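Local coordinates for flagellar basal body rod modification protein (Helicobacter pylori 26695, PDB 4ZZF) that probably serves as a hook-capping scaffold needed to build the flagellar hook, here as a truncated fragment that contains its Ig-like domain, at residues 9-14 with 139-144; 17-22 with 81-86; 22-27 with 70-75; 28-33 with 108-113. One frame throughout, in Å; residues are numbered along the deposited sequence.

In the fold
The first segments of contacts 1 to 4 follow one another along residues 9-33, while their partners lie far along the chain, so contact 1 closes a loop that encloses the other three. Contacts 2 and 3, centres about 10 Å apart, share Asn-22 and lie within the Ig-like region at one end of the molecule. Contact 3 pairs strand 25-31 with strand 67-73, and contact 4 takes up the same strand 25-31 further on, about 17 Å away between centres. Contact 1, its centre about 9 Å from that of contact 4, belongs to a separate two-stranded pairing. Contact 4 thus joins the Ig-like sandwich to the module built from both chain ends.

Contact 1: 9-14 with 139-144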
# COMPACT_ATOMS: atom_id res chain seq x y z
N ILE A 9 9.82 -3.23 -6.26
CA ILE A 9 11.18 -3.35 -6.75
C ILE A 9 11.81 -1.99 -6.59
O ILE A 9 11.19 -0.97 -6.94
CB ILE A 9 11.27 -3.81 -8.22
CG1 ILE A 9 10.45 -5.08 -8.44
CG2 ILE A 9 12.74 -3.99 -8.66
CD1 ILE A 9 11.14 -6.32 -7.94
N ALA A 10 13.01 -1.97 -6.02
CA ALA A 10 13.77 -0.73 -5.88
C ALA A 10 15.00 -0.78 -6.76
O ALA A 10 15.66 -1.82 -6.85
CB ALA A 10 14.16 -0.50 -4.43
N GLU A 11 15.27 0.32 -7.45
CA GLU A 11 16.55 0.54 -8.11
C GLU A 11 17.34 1.48 -7.19
O GLU A 11 16.83 2.53 -6.81
CB GLU A 11 16.36 1.18 -9.50
CG GLU A 11 15.47 0.42 -10.48
CD GLU A 11 16.20 -0.73 -11.16
OE1 GLU A 11 17.45 -0.73 -11.18
OE2 GLU A 11 15.52 -1.66 -11.66
N THR A 12 18.56 1.13 -6.80
CA THR A 12 19.36 2.05 -5.98
C THR A 12 20.61 2.52 -6.72
O THR A 12 20.97 1.96 -7.75
CB THR A 12 19.80 1.42 -4.65
OG1 THR A 12 20.92 0.56 -4.88
CG2 THR A 12 18.68 0.65 -4.01
N ASP A 13 21.28 3.55 -6.20
CA ASP A 13 22.50 4.04 -6.83
C ASP A 13 23.75 3.24 -6.40
O ASP A 13 24.87 3.64 -6.69
CB ASP A 13 22.72 5.54 -6.56
CG ASP A 13 22.81 5.88 -5.06
OD1 ASP A 13 23.17 5.00 -4.26
OD2 ASP A 13 22.53 7.03 -4.69
N VAL A 14 23.55 2.13 -5.71
CA VAL A 14 24.65 1.21 -5.41
C VAL A 14 24.77 0.17 -6.51
O VAL A 14 23.92 -0.71 -6.62
CB VAL A 14 24.43 0.49 -4.07
CG1 VAL A 14 25.49 -0.58 -3.85
CG2 VAL A 14 24.40 1.50 -2.93
N GLU A 139 14.54 4.74 -7.79
CA GLU A 139 13.27 4.41 -8.45
C GLU A 139 12.56 3.24 -7.79
O GLU A 139 13.22 2.32 -7.32
CB GLU A 139 13.51 4.07 -9.93
CG GLU A 139 12.22 4.06 -10.71
CD GLU A 139 12.38 3.71 -12.17
OE1 GLU A 139 13.46 3.21 -12.58
OE2 GLU A 139 11.40 3.95 -12.92
N PHE A 140 11.22 3.28 -7.74
CA PHE A 140 10.43 2.13 -7.30
C PHE A 140 9.32 1.79 -8.29
O PHE A 140 8.72 2.69 -8.88
CB PHE A 140 9.76 2.36 -5.94
CG PHE A 140 10.73 2.60 -4.81
CD1 PHE A 140 11.21 3.88 -4.55
CD2 PHE A 140 11.10 1.56 -3.97
CE1 PHE A 140 12.07 4.10 -3.49
CE2 PHE A 140 11.96 1.77 -2.92
CZ PHE A 140 12.45 3.03 -2.67
N TYR A 141 9.05 0.50 -8.44
CA TYR A 141 7.92 0.03 -9.25
C TYR A 141 7.45 -1.35 -8.76
O TYR A 141 8.11 -1.99 -7.94
CB TYR A 141 8.29 -0.00 -10.75
CG TYR A 141 9.59 -0.71 -11.07
CD1 TYR A 141 9.61 -2.09 -11.32
CD2 TYR A 141 10.78 -0.02 -11.13
CE1 TYR A 141 10.80 -2.75 -11.62
CE2 TYR A 141 11.98 -0.67 -11.44
CZ TYR A 141 11.98 -2.03 -11.68
OH TYR A 141 13.17 -2.67 -11.97
N GLN A 142 6.30 -1.79 -9.25
CA GLN A 142 5.75 -3.07 -8.84
C GLN A 142 6.39 -4.22 -9.63
O GLN A 142 6.68 -4.08 -10.82
CB GLN A 142 4.22 -3.05 -9.01
CG GLN A 142 3.50 -2.69 -7.70
CD GLN A 142 2.10 -2.09 -7.91
OE1 GLN A 142 1.59 -2.01 -9.04
NE2 GLN A 142 1.47 -1.66 -6.81
N PRO A 143 6.63 -5.36 -8.95
CA PRO A 143 7.21 -6.59 -9.52
C PRO A 143 6.38 -7.08 -10.67
O PRO A 143 5.20 -6.74 -10.68
CB PRO A 143 7.13 -7.60 -8.38
CG PRO A 143 6.97 -6.81 -7.17
CD PRO A 143 6.26 -5.54 -7.54
N ASP A 144 6.97 -7.86 -11.58
CA ASP A 144 6.23 -8.53 -12.66
C ASP A 144 6.05 -7.54 -13.85
O ASP A 144 6.07 -7.95 -15.01
CB ASP A 144 4.90 -9.10 -12.09
CG ASP A 144 3.91 -9.59 -13.14
OD1 ASP A 144 4.09 -9.35 -14.35
OD2 ASP A 144 2.92 -10.24 -12.72
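Strand 9-12 and strand 139-141 run antiparallel with axes 4.8 Å apart, Ile-9/Tyr-141 and Glu-11/Glu-139 forming hydrogen-bonded pairs on either side of the non-hydrogen-bonded pair Ala-10/Phe-140. Ile-9 N gives Tyr-141 O a bond of 2.7 Å, whereas the bond returning from Glu-139 N to Glu-11 O is weak. One face of this pairing carries Ile-9, Glu-11, Glu-139 and Tyr-141. Tyr-141 has its CG between the backbone N and the carbonyl carbon (chi1 50°), and Ile-9 CB stands over the face of its ring, 4.0 Å from the centroid. Of the two isoleucine branches CG2 lies by the phenol oxygen, while CG1 meets Pro-143 CA at 3.7 Å. Tyr-141 OH donates to Glu-11 OE2 over 2.6 Å and is also hydrogen-bonded to Arg-110 NH2. The carboxylate receives it in the plane of the ring, on the anti lone pair, with the two planes only 21° apart. On the other face Ala-10 CB reaches Phe-140 CE2 at 3.5 Å, approaching the ring obliquely. Glu-139 lies beside Glu-11, but its OE2 forms a salt bridge with Lys-146 and a hydrogen bond with Ser-115 of the second subunit; a strand of that subunit also pairs with Glu-139 and Phe-140. Glu-11 OE2 has a second partner in Arg-110 NE, and OE1 pairs with Arg-107. So much positive charge around one carboxylate would be expected to favour its ionised form.

Contact 2: 17-22 with 81-86; sequences ANFDGN and EKVPKG
The Phe-19 ring turns its edge to Val-83 O, which lies in the ring plane 3.4 Å from CE2, with Pro-84 O and Lys-82 CD also near that plane. Over the centre of one face sits the backbone N of Gly-21, 3.5 Å above it, as the chain folds back across its own aromatic residue. This is the end of an antiparallel pairing in the Ig-like sandwich, where strand 16-19 meets the beginning of strand 86-94. Phe-19 and Gly-86 form a hydrogen-bonded pair, each N giving the other residue's O a bond of 2.8 Å. The phenylalanine CG is anti to the backbone N (chi1 177°), and on the ring beyond it CD2 touches Val-83 CG2 at 3.8 Å. Trp-73 meets the same ring with its plane turned by about 40°, which ties this sandwich end to the next strand pair. Gly-86 has backbone angles that suit glycine, as does Gly-21. Lys-85 touches the turn with CB, 3.2 Å from Asp-20 O, while the end of its chain leads away. Lys-82 reaches toward Asn-22. Its NZ is modelled so close to Asn-22 O that the exact length is doubtful, and its bond to Asn-22 OD1 is weak. The bend after the strand is an Asx turn: Asp-20 OD1 accepts from Asn-22 N at 2.6 Å and takes a second bond from Asn-23 N.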
# COMPACT_ATOMS: atom_id res chain seq x y z
N ALA A 17 30.48 -3.53 -5.90
CA ALA A 17 30.91 -4.10 -4.63
C ALA A 17 32.42 -3.92 -4.47
O ALA A 17 33.15 -3.79 -5.45
CB ALA A 17 30.54 -5.57 -4.54
N ASN A 18 32.89 -3.93 -3.23
CA ASN A 18 34.32 -3.74 -2.99
C ASN A 18 35.11 -5.03 -2.91
O ASN A 18 34.77 -5.92 -2.13
CB ASN A 18 34.55 -2.94 -1.72
CG ASN A 18 36.02 -2.76 -1.41
OD1 ASN A 18 36.58 -3.48 -0.58
ND2 ASN A 18 36.67 -1.83 -2.11
N PHE A 19 36.16 -5.13 -3.72
CA PHE A 19 37.12 -6.22 -3.60
C PHE A 19 38.38 -5.72 -2.91
O PHE A 19 38.99 -4.76 -3.38
CB PHE A 19 37.45 -6.81 -4.97
CG PHE A 19 38.49 -7.89 -4.93
CD1 PHE A 19 38.31 -9.01 -4.13
CD2 PHE A 19 39.63 -7.80 -5.71
CE1 PHE A 19 39.25 -10.01 -4.11
CE2 PHE A 19 40.57 -8.80 -5.69
CZ PHE A 19 40.39 -9.91 -4.89
N ASP A 20 38.77 -6.36 -1.81
CA ASP A 20 39.88 -5.85 -1.00
C ASP A 20 41.25 -6.22 -1.57
O ASP A 20 42.26 -5.61 -1.21
CB ASP A 20 39.78 -6.34 0.46
CG ASP A 20 39.86 -7.85 0.61
OD1 ASP A 20 40.57 -8.52 -0.19
OD2 ASP A 20 39.23 -8.39 1.55
N GLY A 21 41.29 -7.22 -2.45
CA GLY A 21 42.54 -7.65 -3.04
C GLY A 21 42.90 -9.11 -2.78
O GLY A 21 43.64 -9.72 -3.55
N ASN A 22 42.37 -9.67 -1.69
CA ASN A 22 42.64 -11.08 -1.41
C ASN A 22 41.39 -11.91 -1.10
O ASN A 22 41.21 -13.01 -1.64
CB ASN A 22 43.65 -11.21 -0.26
CG ASN A 22 44.05 -12.66 0.00
OD1 ASN A 22 44.55 -13.35 -0.89
ND2 ASN A 22 43.83 -13.12 1.24
N GLU A 81 44.26 -14.57 -12.55
CA GLU A 81 45.10 -13.59 -11.85
C GLU A 81 44.26 -12.70 -10.92
O GLU A 81 43.24 -12.15 -11.35
CB GLU A 81 45.82 -12.70 -12.86
CG GLU A 81 46.02 -13.37 -14.21
CD GLU A 81 46.88 -12.53 -15.16
OE1 GLU A 81 46.86 -11.28 -15.02
OE2 GLU A 81 47.55 -13.12 -16.04
N LYS A 82 44.67 -12.52 -9.66
CA LYS A 82 43.91 -11.65 -8.76
C LYS A 82 44.05 -10.19 -9.16
O LYS A 82 45.16 -9.67 -9.28
CB LYS A 82 44.35 -11.86 -7.31
CG LYS A 82 43.86 -13.19 -6.73
CD LYS A 82 43.52 -13.09 -5.25
CE LYS A 82 42.89 -14.39 -4.76
NZ LYS A 82 42.49 -14.33 -3.32
N VAL A 83 42.91 -9.54 -9.37
CA VAL A 83 42.83 -8.18 -9.91
C VAL A 83 43.07 -7.11 -8.84
O VAL A 83 43.00 -7.40 -7.64
CB VAL A 83 41.46 -7.95 -10.55
CG1 VAL A 83 41.23 -8.98 -11.66
CG2 VAL A 83 40.38 -8.04 -9.47
N PRO A 84 43.37 -5.87 -9.27
CA PRO A 84 43.59 -4.80 -8.28
C PRO A 84 42.39 -4.57 -7.36
O PRO A 84 41.24 -4.76 -7.77
CB PRO A 84 43.85 -3.55 -9.14
CG PRO A 84 43.48 -3.93 -10.53
CD PRO A 84 43.66 -5.41 -10.64
N LYS A 85 42.66 -4.21 -6.11
CA LYS A 85 41.60 -3.95 -5.16
C LYS A 85 40.79 -2.76 -5.65
O LYS A 85 41.29 -1.92 -6.40
CB LYS A 85 42.15 -3.69 -3.75
CG LYS A 85 42.89 -2.36 -3.58
CD LYS A 85 43.54 -2.25 -2.18
CE LYS A 85 42.63 -1.54 -1.17
NZ LYS A 85 43.29 -1.30 0.16
N GLY A 86 39.53 -2.69 -5.23
CA GLY A 86 38.69 -1.57 -5.59
C GLY A 86 37.24 -1.94 -5.78
O GLY A 86 36.81 -3.04 -5.39

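Contact 3: 22-27 with 70-75; sequences NNKLSF and NFEWDG
Phe-71 lays its CB over one face of the Phe-27 ring, 3.4 Å above the plane and offset toward the rim, nearest to CZ. Phe-27 has CG between its backbone N and carbonyl carbon (chi1 70°), and the end of its side chain comes nearer the opposing strand. The two phenyl rings are near parallel, 24° apart, yet so far slid that they barely overlap. The closest contact is that of the methylene; the rings themselves touch where CD2 of Phe-71 nears CE2 of Phe-27. Trp-73 CB comes to the edge of the Phe-27 ring, and Leu-25 CD2 meets the edge of the indole, 4.1 Å from CE3. Gly-75 CA covers part of one indole face, 3.4 Å above the plane, while Trp-73 NE1 donates to Thr-76 O. On the other face of the pairing Lys-24 and Glu-72 form a salt bridge, NZ to OE2 3.1 Å, the ammonium group approaching from 46° above the carboxylate plane. The lysine also lays its aliphatic part on the glutamate, Lys-24 CD to Glu-72 CD 3.4 Å, so the two side chains pack as well as pair. Paired backbone bonds at Leu-25/Trp-73 and Phe-27/Phe-71 fix this register. Ile-44 and Ile-46 of strand 43-47 meet the aromatic residues from inside. This two-sided division, with the aromatic face packed on another sheet, is as expected in a beta sandwich, here that of the FlgD Ig-like domain.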
# COMPACT_ATOMS: atom_id res chain seq x y z
N ASN A 22 42.37 -9.67 -1.69
CA ASN A 22 42.64 -11.08 -1.41
C ASN A 22 41.39 -11.91 -1.10
O ASN A 22 41.21 -13.01 -1.64
CB ASN A 22 43.65 -11.21 -0.26
CG ASN A 22 44.05 -12.66 0.00
OD1 ASN A 22 44.55 -13.35 -0.89
ND2 ASN A 22 43.83 -13.12 1.24
N ASN A 23 40.53 -11.39 -0.23
CA ASN A 23 39.36 -12.14 0.22
C ASN A 23 38.25 -12.23 -0.82
O ASN A 23 37.98 -11.28 -1.56
CB ASN A 23 38.81 -11.53 1.50
CG ASN A 23 39.83 -11.54 2.63
OD1 ASN A 23 40.81 -12.29 2.60
ND2 ASN A 23 39.60 -10.70 3.65
N LYS A 24 37.61 -13.40 -0.86
CA LYS A 24 36.44 -13.66 -1.71
C LYS A 24 35.40 -12.56 -1.56
O LYS A 24 35.34 -11.87 -0.54
CB LYS A 24 35.81 -15.01 -1.35
CG LYS A 24 34.61 -14.85 -0.40
CD LYS A 24 33.82 -16.13 -0.16
CE LYS A 24 34.71 -17.34 0.10
NZ LYS A 24 33.90 -18.51 0.57
N LEU A 25 34.57 -12.42 -2.57
CA LEU A 25 33.48 -11.47 -2.48
C LEU A 25 32.15 -12.18 -2.60
O LEU A 25 31.85 -12.78 -3.63
CB LEU A 25 33.62 -10.41 -3.56
CG LEU A 25 32.47 -9.40 -3.53
CD1 LEU A 25 32.54 -8.58 -2.24
CD2 LEU A 25 32.55 -8.54 -4.75
N SER A 26 31.36 -12.14 -1.54
CA SER A 26 29.98 -12.61 -1.60
C SER A 26 29.15 -11.47 -2.14
O SER A 26 29.36 -10.31 -1.76
CB SER A 26 29.47 -13.05 -0.23
OG SER A 26 30.06 -14.27 0.15
N PHE A 27 28.21 -11.78 -3.03
CA PHE A 27 27.28 -10.77 -3.53
C PHE A 27 25.98 -11.43 -3.98
O PHE A 27 25.91 -12.64 -4.21
CB PHE A 27 27.90 -9.96 -4.67
CG PHE A 27 28.07 -10.75 -5.94
CD1 PHE A 27 29.22 -11.48 -6.17
CD2 PHE A 27 27.07 -10.77 -6.91
CE1 PHE A 27 29.38 -12.21 -7.34
CE2 PHE A 27 27.22 -11.49 -8.07
CZ PHE A 27 28.37 -12.21 -8.29
N ASN A 70 22.64 -15.91 -4.21
CA ASN A 70 23.95 -15.50 -3.71
C ASN A 70 25.09 -16.12 -4.50
O ASN A 70 25.06 -17.30 -4.84
CB ASN A 70 24.11 -15.85 -2.23
CG ASN A 70 22.99 -15.28 -1.40
OD1 ASN A 70 22.80 -14.07 -1.34
ND2 ASN A 70 22.23 -16.16 -0.76
N PHE A 71 26.09 -15.31 -4.79
CA PHE A 71 27.22 -15.75 -5.58
C PHE A 71 28.51 -15.42 -4.86
O PHE A 71 28.51 -14.64 -3.90
CB PHE A 71 27.22 -15.10 -6.96
CG PHE A 71 25.97 -15.37 -7.76
CD1 PHE A 71 25.87 -16.48 -8.58
CD2 PHE A 71 24.90 -14.48 -7.71
CE1 PHE A 71 24.74 -16.71 -9.33
CE2 PHE A 71 23.75 -14.70 -8.46
CZ PHE A 71 23.67 -15.82 -9.27
N GLU A 72 29.61 -16.01 -5.31
CA GLU A 72 30.92 -15.65 -4.81
C GLU A 72 31.85 -15.42 -5.99
O GLU A 72 31.71 -16.05 -7.03
CB GLU A 72 31.48 -16.73 -3.88
CG GLU A 72 30.78 -16.79 -2.52
CD GLU A 72 31.28 -17.90 -1.60
OE1 GLU A 72 31.92 -18.86 -2.09
OE2 GLU A 72 31.03 -17.80 -0.37
N TRP A 73 32.77 -14.49 -5.81
CA TRP A 73 33.81 -14.22 -6.79
C TRP A 73 35.16 -14.25 -6.08
O TRP A 73 35.32 -13.58 -5.05
CB TRP A 73 33.57 -12.88 -7.44
CG TRP A 73 34.66 -12.43 -8.35
CD1 TRP A 73 35.34 -13.20 -9.24
CD2 TRP A 73 35.19 -11.11 -8.44
NE1 TRP A 73 36.26 -12.42 -9.91
CE2 TRP A 73 36.19 -11.14 -9.44
CE3 TRP A 73 34.92 -9.91 -7.80
CZ2 TRP A 73 36.92 -10.01 -9.79
CZ3 TRP A 73 35.64 -8.79 -8.16
CH2 TRP A 73 36.63 -8.85 -9.14
N ASP A 74 36.12 -15.01 -6.61
CA ASP A 74 37.41 -15.18 -5.94
C ASP A 74 38.34 -14.00 -6.17
O ASP A 74 39.43 -13.94 -5.63
CB ASP A 74 38.11 -16.48 -6.38
CG ASP A 74 38.34 -16.56 -7.89
OD1 ASP A 74 38.33 -15.51 -8.57
OD2 ASP A 74 38.53 -17.68 -8.39
N GLY A 75 37.88 -13.05 -6.98
CA GLY A 75 38.66 -11.86 -7.25
C GLY A 75 39.68 -12.03 -8.37
O GLY A 75 40.58 -11.20 -8.52

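Contact 4: 28-33 with 108-113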
# COMPACT_ATOMS: atom_id res chain seq x y z
N SER A 28 24.94 -10.61 -4.12
CA SER A 28 23.61 -11.10 -4.44
C SER A 28 23.02 -10.37 -5.66
O SER A 28 23.25 -9.16 -5.86
CB SER A 28 22.73 -10.96 -3.19
OG SER A 28 21.38 -10.74 -3.53
N LEU A 29 22.32 -11.12 -6.50
CA LEU A 29 21.64 -10.58 -7.67
C LEU A 29 20.17 -10.97 -7.65
O LEU A 29 19.81 -12.10 -7.28
CB LEU A 29 22.27 -11.09 -8.96
CG LEU A 29 23.65 -10.54 -9.28
CD1 LEU A 29 24.18 -11.17 -10.58
CD2 LEU A 29 23.57 -9.05 -9.41
N PHE A 30 19.30 -10.05 -8.06
CA PHE A 30 17.88 -10.34 -8.06
C PHE A 30 17.39 -10.66 -9.46
O PHE A 30 17.54 -9.84 -10.38
CB PHE A 30 17.10 -9.17 -7.47
CG PHE A 30 15.61 -9.39 -7.43
CD1 PHE A 30 15.02 -10.02 -6.36
CD2 PHE A 30 14.80 -8.95 -8.48
CE1 PHE A 30 13.64 -10.21 -6.32
CE2 PHE A 30 13.43 -9.14 -8.45
CZ PHE A 30 12.86 -9.77 -7.36
N PHE A 31 16.79 -11.85 -9.63
CA PHE A 31 16.23 -12.24 -10.92
C PHE A 31 14.70 -12.16 -10.90
O PHE A 31 14.03 -12.90 -10.18
CB PHE A 31 16.73 -13.64 -11.32
CG PHE A 31 18.22 -13.68 -11.55
CD1 PHE A 31 19.10 -13.84 -10.48
CD2 PHE A 31 18.74 -13.48 -12.83
CE1 PHE A 31 20.47 -13.85 -10.68
CE2 PHE A 31 20.11 -13.49 -13.04
CZ PHE A 31 20.99 -13.67 -11.96
N ASP A 32 14.17 -11.24 -11.69
CA ASP A 32 12.73 -10.96 -11.76
C ASP A 32 11.91 -12.12 -12.29
O ASP A 32 10.72 -12.23 -11.99
CB ASP A 32 12.52 -9.72 -12.63
CG ASP A 32 13.39 -8.56 -12.20
OD1 ASP A 32 14.62 -8.60 -12.45
OD2 ASP A 32 12.87 -7.62 -11.58
N GLU A 33 12.55 -12.97 -13.09
CA GLU A 33 11.96 -14.16 -13.69
C GLU A 33 12.87 -15.33 -13.41
O GLU A 33 14.08 -15.13 -13.27
CB GLU A 33 11.82 -14.03 -15.21
CG GLU A 33 10.76 -13.12 -15.72
CD GLU A 33 10.71 -13.15 -17.23
OE1 GLU A 33 11.36 -14.06 -17.82
OE2 GLU A 33 10.04 -12.28 -17.83
N ILE A 108 23.70 -5.74 -9.23
CA ILE A 108 23.76 -5.45 -7.80
C ILE A 108 23.02 -4.15 -7.48
O ILE A 108 23.13 -3.16 -8.21
CB ILE A 108 25.22 -5.35 -7.34
CG1 ILE A 108 25.81 -6.75 -7.19
CG2 ILE A 108 25.34 -4.61 -6.00
CD1 ILE A 108 27.14 -6.74 -6.46
N GLY A 109 22.27 -4.13 -6.38
CA GLY A 109 21.66 -2.88 -5.93
C GLY A 109 20.27 -2.60 -6.48
O GLY A 109 19.82 -1.46 -6.52
N ARG A 110 19.58 -3.66 -6.92
CA ARG A 110 18.18 -3.55 -7.27
C ARG A 110 17.48 -4.84 -6.89
O ARG A 110 18.11 -5.89 -6.79
CB ARG A 110 18.00 -3.27 -8.77
CG ARG A 110 18.47 -4.43 -9.68
CD ARG A 110 18.04 -4.22 -11.14
NE ARG A 110 16.58 -4.25 -11.30
CZ ARG A 110 15.87 -5.37 -11.45
NH1 ARG A 110 16.48 -6.55 -11.44
NH2 ARG A 110 14.56 -5.32 -11.58
N GLY A 111 16.18 -4.78 -6.67
CA GLY A 111 15.43 -5.98 -6.37
C GLY A 111 14.26 -5.69 -5.46
O GLY A 111 14.01 -4.54 -5.07
N GLU A 112 13.55 -6.75 -5.11
CA GLU A 112 12.40 -6.60 -4.25
C GLU A 112 12.81 -6.11 -2.88
O GLU A 112 13.80 -6.57 -2.31
CB GLU A 112 11.64 -7.91 -4.13
CG GLU A 112 10.33 -7.75 -3.37
CD GLU A 112 9.50 -9.02 -3.36
OE1 GLU A 112 10.08 -10.13 -3.30
OE2 GLU A 112 8.25 -8.90 -3.43
N VAL A 113 12.06 -5.15 -2.35
CA VAL A 113 12.27 -4.73 -0.98
C VAL A 113 11.56 -5.68 -0.04
O VAL A 113 10.34 -5.74 -0.01
CB VAL A 113 11.77 -3.32 -0.74
CG1 VAL A 113 12.01 -2.92 0.71
CG2 VAL A 113 12.45 -2.36 -1.72
O HOH W 1 21.46 -6.94 -5.20
O HOH W 2 20.07 -7.59 -7.61
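Phe-30 and Asp-32 meet the 108-113 segment in a buried junction, where the end of a sandwich strand lies against the chain running on from strand 104-107. Here the chain turns a corner at Gly-111, and the Phe-30 ring rests on that corner. Gly-111 CA stands 3.5 Å above the ring toward its rim, and Glu-112 N sits over the centre of the same face. As Gly-111 has no side chain, the aromatic ring can come down directly on the backbone. Arg-110 reaches Asp-32 tip to tip in an end-on bidentate salt bridge. Its NH1 and NH2 each bind one carboxylate oxygen, OD1 and OD2 respectively, at 2.9 Å, and OD1 receives NH1 on its syn lone pair. The planes lie 30° apart, so carboxylate and guanidinium are nearly coplanar. A bend at chi3 (-65°) sets the direction of NE. That nitrogen remains for a salt bridge to Glu-11, which, with Asp-32, would be expected to hold the guanidinium's rotation. No backbone bond links the two segments directly; instead two waters bridge them, one from Ser-28 O to Gly-109 N and one from Phe-30 N, 2.6 Å away, to Arg-110 O. Leu-29 CD2 packs on Ile-108 CG1 at 3.9 Å. Strand 67-73 lies beside strand 25-31, and strand 9-12 takes up the 108-113 segment through Gly-109/Thr-12 and Gly-111/Ala-10 bonds.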